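Local coordinates for protein MIX1 (PDB 3HA4) that forms homodimers and probably serves as a mitochondrial membrane-anchored, TPR-like helical scaffold for protein-protein interactions, at residues L70-L75 with L102-N107. Residues are numbered along the deposited sequence; the frame is centred on the assembly and turned at random.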
ATOM      1  N   LEU A  70       5.324  -0.526   4.045  1.00 25.47           N
ATOM      2  CA  LEU A  70       4.338  -0.146   3.039  1.00 25.89           C
ATOM      3  C   LEU A  70       4.615  -0.798   1.689  1.00 25.00           C
ATOM      4  O   LEU A  70       3.736  -1.410   1.079  1.00 26.08           O
ATOM      5  CB  LEU A  70       4.280   1.376   2.889  1.00 27.14           C
ATOM      6  CG  LEU A  70       3.104   1.933   2.082  1.00 44.35           C
ATOM      7  CD1 LEU A  70       1.817   1.163   2.377  1.00 50.90           C
ATOM      8  CD2 LEU A  70       2.913   3.413   2.363  1.00 60.82           C
ATOM      9  N   ILE A  71       5.848  -0.676   1.223  1.00 32.09           N
ATOM     10  CA  ILE A  71       6.199  -1.267  -0.050  1.00 29.34           C
ATOM     11  C   ILE A  71       6.095  -2.796  -0.003  1.00 24.31           C
ATOM     12  O   ILE A  71       5.523  -3.401  -0.909  1.00 24.51           O
ATOM     13  CB  ILE A  71       7.565  -0.753  -0.548  1.00 30.35           C
ATOM     14  CG1 ILE A  71       7.410   0.708  -0.987  1.00 26.54           C
ATOM     15  CG2 ILE A  71       8.098  -1.635  -1.688  1.00 24.83           C
ATOM     16  CD1 ILE A  71       8.666   1.354  -1.539  1.00 27.95           C
ATOM     17  N   PRO A  72       6.624  -3.427   1.064  1.00 29.65           N
ATOM     18  CA  PRO A  72       6.445  -4.883   1.208  1.00 30.66           C
ATOM     19  C   PRO A  72       4.979  -5.315   1.241  1.00 28.80           C
ATOM     20  O   PRO A  72       4.637  -6.368   0.701  1.00 28.26           O
ATOM     21  CB  PRO A  72       7.133  -5.187   2.536  1.00 24.18           C
ATOM     22  CG  PRO A  72       8.214  -4.146   2.609  1.00 24.15           C
ATOM     23  CD  PRO A  72       7.592  -2.898   2.040  1.00 24.43           C
ATOM     24  N   LEU A  73       4.128  -4.508   1.863  1.00 24.59           N
ATOM     25  CA  LEU A  73       2.697  -4.757   1.840  1.00 25.26           C
ATOM     26  C   LEU A  73       2.180  -4.757   0.391  1.00 31.23           C
ATOM     27  O   LEU A  73       1.459  -5.662  -0.030  1.00 25.49           O
ATOM     28  CB  LEU A  73       1.974  -3.694   2.671  1.00 36.18           C
ATOM     29  CG  LEU A  73       0.457  -3.797   2.822  1.00 27.24           C
ATOM     30  CD1 LEU A  73       0.114  -4.990   3.679  1.00 35.20           C
ATOM     31  CD2 LEU A  73      -0.098  -2.520   3.421  1.00 35.10           C
ATOM     32  N   GLU A  74       2.571  -3.745  -0.374  1.00 28.26           N
ATOM     33  CA  GLU A  74       2.157  -3.629  -1.772  1.00 25.25           C
ATOM     34  C   GLU A  74       2.689  -4.791  -2.627  1.00 25.58           C
ATOM     35  O   GLU A  74       1.949  -5.391  -3.414  1.00 27.87           O
ATOM     36  CB  GLU A  74       2.602  -2.286  -2.332  1.00 26.43           C
ATOM     37  CG  GLU A  74       1.693  -1.741  -3.398  1.00 49.29           C
ATOM     38  CD  GLU A  74       0.281  -1.545  -2.889  1.00 65.56           C
ATOM     39  OE1 GLU A  74      -0.013  -0.501  -2.247  1.00 50.46           O
ATOM     40  OE2 GLU A  74      -0.537  -2.450  -3.138  1.00 49.14           O
ATOM     41  N   LEU A  75       3.968  -5.116  -2.460  1.00 25.13           N
ATOM     42  CA  LEU A  75       4.547  -6.287  -3.102  1.00 25.05           C
ATOM     43  C   LEU A  75       3.818  -7.588  -2.741  1.00 25.86           C
ATOM     44  O   LEU A  75       3.659  -8.475  -3.589  1.00 25.71           O
ATOM     45  CB  LEU A  75       6.030  -6.397  -2.749  1.00 25.03           C
ATOM     46  CG  LEU A  75       7.072  -5.852  -3.725  1.00 25.27           C
ATOM     47  CD1 LEU A  75       6.437  -5.119  -4.888  1.00 24.95           C
ATOM     48  CD2 LEU A  75       8.041  -4.970  -2.989  1.00 25.03           C
ATOM     49  N   LEU A 102       8.608 -11.396   3.282  1.00 24.76           N
ATOM     50  CA  LEU A 102       8.184 -11.922   4.571  1.00 24.45           C
ATOM     51  C   LEU A 102       9.200 -11.520   5.656  1.00 25.24           C
ATOM     52  O   LEU A 102       8.846 -10.880   6.646  1.00 24.95           O
ATOM     53  CB  LEU A 102       7.993 -13.442   4.503  1.00 26.26           C
ATOM     54  CG  LEU A 102       7.814 -14.160   5.850  1.00 28.59           C
ATOM     55  CD1 LEU A 102       6.636 -13.582   6.625  1.00 25.09           C
ATOM     56  CD2 LEU A 102       7.663 -15.678   5.677  1.00 27.34           C
ATOM     57  N   MET A 103      10.468 -11.856   5.438  1.00 25.57           N
ATOM     58  CA  MET A 103      11.530 -11.471   6.360  1.00 25.83           C
ATOM     59  C   MET A 103      11.552  -9.973   6.722  1.00 32.57           C
ATOM     60  O   MET A 103      11.691  -9.613   7.901  1.00 29.66           O
ATOM     61  CB  MET A 103      12.886 -11.895   5.816  1.00 26.13           C
ATOM     62  CG  MET A 103      14.012 -11.850   6.834  1.00 46.38           C
ATOM     63  SD  MET A 103      15.613 -12.351   6.153  1.00 60.82           S
ATOM     64  CE  MET A 103      15.133 -13.780   5.180  1.00 49.42           C
ATOM     65  N   GLN A 104      11.421  -9.094   5.729  1.00 29.42           N
ATOM     66  CA  GLN A 104      11.443  -7.665   6.048  1.00 35.14           C
ATOM     67  C   GLN A 104      10.233  -7.217   6.882  1.00 25.38           C
ATOM     68  O   GLN A 104      10.377  -6.410   7.800  1.00 24.23           O
ATOM     69  CB  GLN A 104      11.597  -6.798   4.803  1.00 25.16           C
ATOM     70  CG  GLN A 104      11.269  -5.337   5.056  1.00 24.25           C
ATOM     71  CD  GLN A 104      11.977  -4.401   4.104  1.00 25.13           C
ATOM     72  OE1 GLN A 104      13.004  -4.747   3.533  1.00 25.39           O
ATOM     73  NE2 GLN A 104      11.441  -3.205   3.943  1.00 25.23           N
ATOM     74  N   LEU A 105       9.052  -7.737   6.548  1.00 27.90           N
ATOM     75  CA  LEU A 105       7.841  -7.429   7.307  1.00 27.20           C
ATOM     76  C   LEU A 105       7.998  -7.922   8.738  1.00 27.58           C
ATOM     77  O   LEU A 105       7.615  -7.233   9.676  1.00 34.98           O
ATOM     78  CB  LEU A 105       6.591  -8.031   6.652  1.00 25.87           C
ATOM     79  CG  LEU A 105       6.060  -7.245   5.445  1.00 24.89           C
ATOM     80  CD1 LEU A 105       5.002  -8.029   4.694  1.00 32.52           C
ATOM     81  CD2 LEU A 105       5.517  -5.931   5.907  1.00 25.26           C
ATOM     82  N   LEU A 106       8.593  -9.101   8.896  1.00 24.93           N
ATOM     83  CA  LEU A 106       8.819  -9.661  10.221  1.00 25.20           C
ATOM     84  C   LEU A 106       9.797  -8.809  11.028  1.00 26.07           C
ATOM     85  O   LEU A 106       9.601  -8.628  12.238  1.00 27.78           O
ATOM     86  CB  LEU A 106       9.276 -11.128  10.150  1.00 25.88           C
ATOM     87  CG  LEU A 106       8.198 -12.153   9.777  1.00 26.43           C
ATOM     88  CD1 LEU A 106       8.781 -13.549   9.665  1.00 28.39           C
ATOM     89  CD2 LEU A 106       7.042 -12.132  10.779  1.00 30.64           C
ATOM     90  N   ASN A 107      10.837  -8.285  10.369  1.00 25.36           N
ATOM     91  CA  ASN A 107      11.793  -7.387  11.029  1.00 25.77           C
ATOM     92  C   ASN A 107      11.087  -6.141  11.533  1.00 25.94           C
ATOM     93  O   ASN A 107      11.376  -5.664  12.622  1.00 30.83           O
ATOM     94  CB  ASN A 107      12.958  -6.965  10.104  1.00 25.49           C
ATOM     95  CG  ASN A 107      13.976  -8.086   9.861  1.00 27.57           C
ATOM     96  OD1 ASN A 107      14.104  -9.017  10.654  1.00 25.93           O
ATOM     97  ND2 ASN A 107      14.696  -7.994   8.741  1.00 25.54           N
TER
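P72 turns the CB-CG side of its ring to helix 94-109, CB meeting L105 and CG meeting Q104, and all three residues are buried. The apolar half is tight: P72 CB sits 3.7 Å from L105 CG. The CA atoms of P72 and L105 are 6.8 Å apart. L105 holds CG beside its backbone N (chi1 -79°) and anti to the carbonyl carbon, and its branched apolar end gives CG and a methyl to the proline. Proline suits this first turn of helix 70-81, where the missing N-H costs no helical hydrogen bond and the compact ring permits close approach. The polar half is as close but smaller in area, P72 CG meeting Q104 NE2 at 3.6 Å. Glutamine's extended chain passes the ring obliquely, with the reach and N-H groups to bond the backbone oxygens of Y65 and D68 just ahead of the helix. By contrast, on the solvent face of helix 94-109, M103 is exposed and stays clear of 70-75. L105 also packs on L136 of helix 123-137, placing the contact inside the TPR-like helical stack. The two segments thus meet by van der Waals packing alone, while the buried amide ties helix 94-109 to the residues leading into helix 70-81.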